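Local coordinates for protein putative transcriptional regulator, LysR family (Vibrio parahaemolyticus, PDB 3OXN) that probably regulates transcription by binding DNA, as LysR-type regulators do, and is represented here by its substrate-binding (effector) domain without the DNA-binding part, at residues S85-R90 with P191-M196; A29-L34 with A168-L173. All blocks are in the same frame, centred on the assembly; numbering follows the deposited sequence.

Contact 1 (S85-R90 with P191-M196); sequences SEILGR and PFDYSM
L88 N hydrogen-bonds Y194 O at 2.9 Å, and Y194 N returns a bond to G89 O. Both L88 and G89 therefore face the single residue Y194: a classic beta bulge in an antiparallel pair. G89 suits the bulge, since it adopts a fully extended backbone and brings no side chain to the junction. Beyond it E86 and M196 (selenomethionine) exchange two backbone bonds, M196 N to E86 O at 3.1 Å being the shorter. Their side chains run side by side, the bend at chi3 (-57°) turning CE of M196 toward the E86 carboxylate. L88 crosses M196 at about a right angle, its CD2 lying 3.7 Å from M196 CG. On the loop side, R90 CG packs on P191 CB at 3.4 Å, while P191 O sits over the centre of the guanidinium face. D193 OD1 approaches the edge of that group in a long salt bridge, 3.8 Å from R90 NE. Strand 83-89 is one of the two outermost strands of its sheet within this chain; on the other side of strand 194-199 runs strand 71-74, where S195 pairs with C74, and helix 206-227 packs on E86, L88 and M196.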
loop_
_atom_site.group_PDB
_atom_site.type_symbol
_atom_site.label_atom_id
_atom_site.label_comp_id
_atom_site.label_asym_id
_atom_site.label_seq_id
_atom_site.Cartn_x
_atom_site.Cartn_y
_atom_site.Cartn_z
ATOM N N SER A 85 11.617 4.359 -21.084
ATOM C CA SER A 85 10.989 5.198 -20.094
ATOM C C SER A 85 10.429 6.430 -20.753
ATOM O O SER A 85 10.994 6.926 -21.718
ATOM C CB SER A 85 12.007 5.607 -19.033
ATOM O OG SER A 85 13.097 6.265 -19.641
ATOM N N GLU A 86 9.315 6.917 -20.230
ATOM C CA GLU A 86 8.797 8.202 -20.654
ATOM C C GLU A 86 8.208 8.898 -19.426
ATOM O O GLU A 86 7.637 8.230 -18.572
ATOM C CB GLU A 86 7.739 8.015 -21.746
ATOM C CG GLU A 86 6.317 8.071 -21.242
ATOM C CD GLU A 86 5.299 8.171 -22.370
ATOM O OE1 GLU A 86 5.357 7.334 -23.295
ATOM O OE2 GLU A 86 4.441 9.089 -22.322
ATOM N N ILE A 87 8.358 10.221 -19.313
ATOM C CA ILE A 87 7.736 10.931 -18.192
ATOM C C ILE A 87 6.224 10.948 -18.361
ATOM O O ILE A 87 5.712 11.043 -19.473
ATOM C CB ILE A 87 8.257 12.362 -18.034
ATOM C CG1 ILE A 87 9.773 12.357 -17.884
ATOM C CG2 ILE A 87 7.627 13.022 -16.839
ATOM C CD1 ILE A 87 10.357 13.689 -17.522
ATOM N N LEU A 88 5.512 10.814 -17.253
ATOM C CA LEU A 88 4.053 10.824 -17.261
ATOM C C LEU A 88 3.534 12.196 -16.868
ATOM O O LEU A 88 2.616 12.720 -17.497
ATOM C CB LEU A 88 3.505 9.785 -16.281
ATOM C CG LEU A 88 3.506 8.328 -16.709
ATOM C CD1 LEU A 88 2.969 7.523 -15.571
ATOM C CD2 LEU A 88 2.638 8.112 -17.931
ATOM N N GLY A 89 4.146 12.758 -15.824
ATOM C CA GLY A 89 3.719 14.010 -15.237
ATOM C C GLY A 89 4.430 14.398 -13.954
ATOM O O GLY A 89 5.332 13.731 -13.496
ATOM N N ARG A 90 3.978 15.477 -13.339
ATOM C CA ARG A 90 4.794 16.186 -12.371
ATOM C C ARG A 90 4.230 16.137 -10.966
ATOM O O ARG A 90 3.548 17.063 -10.545
ATOM C CB ARG A 90 4.926 17.650 -12.813
ATOM C CG ARG A 90 6.304 18.235 -12.615
ATOM C CD ARG A 90 6.818 18.845 -13.903
ATOM N NE ARG A 90 8.242 19.143 -13.812
ATOM C CZ ARG A 90 8.729 20.262 -13.281
ATOM N NH1 ARG A 90 7.894 21.189 -12.805
ATOM N NH2 ARG A 90 10.046 20.454 -13.228
ATOM N N PRO A 191 8.359 20.332 -8.039
ATOM C CA PRO A 191 7.794 19.046 -8.465
ATOM C C PRO A 191 8.807 18.122 -9.158
ATOM O O PRO A 191 9.533 18.547 -10.069
ATOM C CB PRO A 191 6.694 19.468 -9.451
ATOM C CG PRO A 191 6.203 20.760 -8.889
ATOM C CD PRO A 191 7.398 21.436 -8.214
ATOM N N PHE A 192 8.854 16.872 -8.696
ATOM C CA PHE A 192 9.589 15.816 -9.374
ATOM C C PHE A 192 8.660 15.256 -10.412
ATOM O O PHE A 192 7.489 15.626 -10.438
ATOM C CB PHE A 192 10.029 14.716 -8.397
ATOM C CG PHE A 192 8.920 14.144 -7.527
ATOM C CD1 PHE A 192 8.177 13.050 -7.945
ATOM C CD2 PHE A 192 8.676 14.647 -6.261
ATOM C CE1 PHE A 192 7.174 12.488 -7.122
ATOM C CE2 PHE A 192 7.675 14.091 -5.438
ATOM C CZ PHE A 192 6.926 13.013 -5.873
ATOM N N ASP A 193 9.147 14.377 -11.276
ATOM C CA ASP A 193 8.199 13.740 -12.177
ATOM C C ASP A 193 8.177 12.226 -12.142
ATOM O O ASP A 193 9.211 11.570 -11.949
ATOM C CB ASP A 193 8.242 14.294 -13.615
ATOM C CG ASP A 193 9.621 14.766 -14.031
ATOM O OD1 ASP A 193 9.689 15.789 -14.765
ATOM O OD2 ASP A 193 10.620 14.119 -13.623
ATOM N N TYR A 194 6.960 11.696 -12.281
ATOM C CA TYR A 194 6.711 10.264 -12.355
ATOM C C TYR A 194 6.814 9.832 -13.804
ATOM O O TYR A 194 6.787 10.661 -14.708
ATOM C CB TYR A 194 5.316 9.934 -11.832
ATOM C CG TYR A 194 5.288 9.163 -10.544
ATOM C CD1 TYR A 194 5.999 9.601 -9.437
ATOM C CD2 TYR A 194 4.531 7.996 -10.425
ATOM C CE1 TYR A 194 5.966 8.895 -8.240
ATOM C CE2 TYR A 194 4.480 7.280 -9.232
ATOM C CZ TYR A 194 5.201 7.736 -8.136
ATOM O OH TYR A 194 5.165 7.043 -6.937
ATOM N N SER A 195 6.924 8.522 -14.004
ATOM C CA SER A 195 7.141 7.934 -15.326
ATOM C C SER A 195 6.696 6.475 -15.442
ATOM O O SER A 195 6.380 5.825 -14.460
ATOM C CB SER A 195 8.614 8.071 -15.749
ATOM O OG SER A 195 9.447 8.378 -14.656
HETATM N N MSE A 196 6.630 5.992 -16.678
HETATM C CA MSE A 196 6.453 4.581 -16.943
HETATM C C MSE A 196 7.823 4.048 -17.260
HETATM O O MSE A 196 8.636 4.755 -17.851
HETATM C CB MSE A 196 5.564 4.373 -18.146
HETATM C CG MSE A 196 4.112 4.684 -17.918
HETATM SE SE MSE A 196 3.123 4.400 -19.601
HETATM C CE MSE A 196 4.120 5.609 -20.769
#

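Contact 2 (A29-L34 with A168-L173)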
loop_
_atom_site.group_PDB
_atom_site.type_symbol
_atom_site.label_atom_id
_atom_site.label_comp_id
_atom_site.label_asym_id
_atom_site.label_seq_id
_atom_site.Cartn_x
_atom_site.Cartn_y
_atom_site.Cartn_z
ATOM N N ALA A 29 1.182 5.908 -6.782
ATOM C CA ALA A 29 0.690 5.508 -8.100
ATOM C C ALA A 29 -0.542 4.634 -7.980
ATOM O O ALA A 29 -1.394 4.622 -8.867
ATOM C CB ALA A 29 1.773 4.771 -8.873
HETATM N N MSE A 30 -0.625 3.929 -6.858
HETATM C CA MSE A 30 -1.567 2.843 -6.674
HETATM C C MSE A 30 -2.857 3.340 -6.072
HETATM O O MSE A 30 -3.849 2.618 -6.014
HETATM C CB MSE A 30 -0.946 1.787 -5.757
HETATM C CG MSE A 30 -1.496 0.417 -5.992
HETATM SE SE MSE A 30 -1.364 -0.042 -7.893
HETATM C CE MSE A 30 -3.069 -0.999 -8.049
ATOM N N GLN A 31 -2.830 4.584 -5.614
ATOM C CA GLN A 31 -3.975 5.198 -4.953
ATOM C C GLN A 31 -4.551 6.376 -5.741
ATOM O O GLN A 31 -5.705 6.753 -5.543
ATOM C CB GLN A 31 -3.570 5.668 -3.554
ATOM C CG GLN A 31 -3.615 4.584 -2.490
ATOM C CD GLN A 31 -2.842 4.961 -1.236
ATOM O OE1 GLN A 31 -2.981 4.320 -0.190
ATOM N NE2 GLN A 31 -2.014 6.000 -1.337
ATOM N N THR A 32 -3.749 6.962 -6.623
ATOM C CA THR A 32 -4.124 8.225 -7.230
ATOM C C THR A 32 -4.152 8.120 -8.735
ATOM O O THR A 32 -4.949 8.792 -9.390
ATOM C CB THR A 32 -3.147 9.359 -6.850
ATOM O OG1 THR A 32 -1.901 9.142 -7.513
ATOM C CG2 THR A 32 -2.903 9.405 -5.351
ATOM N N ILE A 33 -3.281 7.289 -9.292
ATOM C CA ILE A 33 -3.188 7.197 -10.745
ATOM C C ILE A 33 -4.053 6.101 -11.299
ATOM O O ILE A 33 -5.054 6.354 -11.954
ATOM C CB ILE A 33 -1.771 6.884 -11.234
ATOM C CG1 ILE A 33 -0.752 7.841 -10.627
ATOM C CG2 ILE A 33 -1.734 6.951 -12.744
ATOM C CD1 ILE A 33 0.628 7.676 -11.214
ATOM N N LEU A 34 -3.638 4.871 -11.050
ATOM C CA LEU A 34 -4.291 3.721 -11.640
ATOM C C LEU A 34 -5.772 3.595 -11.286
ATOM O O LEU A 34 -6.589 3.361 -12.167
ATOM C CB LEU A 34 -3.494 2.450 -11.340
ATOM C CG LEU A 34 -2.220 2.496 -12.191
ATOM C CD1 LEU A 34 -0.999 2.017 -11.440
ATOM C CD2 LEU A 34 -2.413 1.720 -13.483
ATOM N N ALA A 168 1.109 15.502 -3.656
ATOM C CA ALA A 168 -0.029 16.419 -3.769
ATOM C C ALA A 168 -1.395 15.773 -4.026
ATOM O O ALA A 168 -2.349 16.014 -3.279
ATOM C CB ALA A 168 0.252 17.449 -4.835
ATOM N N ASP A 169 -1.478 14.965 -5.084
ATOM C CA ASP A 169 -2.753 14.448 -5.594
ATOM C C ASP A 169 -3.436 13.585 -4.558
ATOM O O ASP A 169 -4.665 13.495 -4.518
ATOM C CB ASP A 169 -2.558 13.619 -6.873
ATOM C CG ASP A 169 -1.472 14.175 -7.788
ATOM O OD1 ASP A 169 -1.707 14.204 -9.016
ATOM O OD2 ASP A 169 -0.379 14.566 -7.292
ATOM N N LEU A 170 -2.620 12.938 -3.733
ATOM C CA LEU A 170 -3.120 12.049 -2.697
ATOM C C LEU A 170 -3.726 12.856 -1.563
ATOM O O LEU A 170 -4.801 12.527 -1.067
ATOM C CB LEU A 170 -2.006 11.158 -2.158
ATOM C CG LEU A 170 -2.543 10.218 -1.085
ATOM C CD1 LEU A 170 -3.761 9.479 -1.616
ATOM C CD2 LEU A 170 -1.488 9.246 -0.639
ATOM N N ALA A 171 -3.013 13.899 -1.147
ATOM C CA ALA A 171 -3.541 14.873 -0.205
ATOM C C ALA A 171 -4.990 15.243 -0.568
ATOM O O ALA A 171 -5.902 15.046 0.237
ATOM C CB ALA A 171 -2.671 16.111 -0.198
ATOM N N TYR A 172 -5.210 15.756 -1.780
ATOM C CA TYR A 172 -6.550 16.175 -2.196
ATOM C C TYR A 172 -7.562 15.034 -2.152
ATOM O O TYR A 172 -8.734 15.229 -1.817
ATOM C CB TYR A 172 -6.508 16.763 -3.604
ATOM C CG TYR A 172 -5.762 18.076 -3.723
ATOM C CD1 TYR A 172 -6.084 19.160 -2.919
ATOM C CD2 TYR A 172 -4.747 18.238 -4.663
ATOM C CE1 TYR A 172 -5.405 20.360 -3.035
ATOM C CE2 TYR A 172 -4.069 19.436 -4.787
ATOM C CZ TYR A 172 -4.398 20.495 -3.972
ATOM O OH TYR A 172 -3.716 21.699 -4.090
ATOM N N LEU A 173 -7.093 13.845 -2.497
ATOM C CA LEU A 173 -7.954 12.678 -2.574
ATOM C C LEU A 173 -8.521 12.273 -1.207
ATOM O O LEU A 173 -9.735 12.110 -1.051
ATOM C CB LEU A 173 -7.204 11.524 -3.226
ATOM C CG LEU A 173 -8.083 10.575 -4.020
ATOM C CD1 LEU A 173 -7.271 9.876 -5.093
ATOM C CD2 LEU A 173 -8.708 9.570 -3.074
#
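T32 and L170 meet at about a right angle, the methyl CG2 of T32 touching L170 CB at 3.8 Å and lying equally near L170 CD1. Threonine serves well here because its two branches do different work: CG2, anti to the carbonyl carbon, faces the leucine, while OG1 (chi1 71°) hydrogen-bonds back to Y28 O in its own helix, so the buried hydroxyl has a partner. L170 starts out to one side of the gap and then turns its end inward, CG lying anti to the backbone N (chi1 -179°). Its CD2 comes to 3.4 Å from Q31 NE2, where the two side chains cross obliquely and the amide end of the glutamine meets a methyl group. One turn on, L173 sends CD1 to 3.5 Å from Q31 O and 4.1 Å from T32 CA, a slim apolar tip laid against backbone. The helix segments cross at 82° with their axes 9.2 Å apart, and no hydrogen bond joins them. This is small-area packing, 214 Å² in all, between helix 28-44, whose M30 and L34 lean on strands 20-25 and 49-54 of one sheet, and helix 168-177, whose A168 and A171 lean on strand 93-98 of the other. Two such sheets with flanking helices form the two-lobed periplasmic-binding-protein-like fold of LysR effector domains, and the contact spans its lobes. Segment 29-34 contains a wider pi-type turn, in which A29 O accepts from both I33 N and L34 N. The second subunit also approaches, its E151 packing on Q31 and its H149 on M30.

In the fold
Y194 joins the two contacts, whose centres lie about 14 Å apart. Its backbone belongs to the strand pair of contact 1, whereas its ring leads away toward helix 28-44: Y194 CE2 packs 3.7 Å from A29 CB, and Y194 CD2 lies 4.0 Å from I33 CD1. T26 reinforces the link, since its OG1 hydrogen-bonds both Y194 OH and A29 N, tying the tyrosine to the start of the helix segment. Contact 1 thus builds the edge of one lobe's sheet, and contact 2 sets a helix of that lobe against the other. In related LysR effector domains the ligand binds in the cleft between lobes.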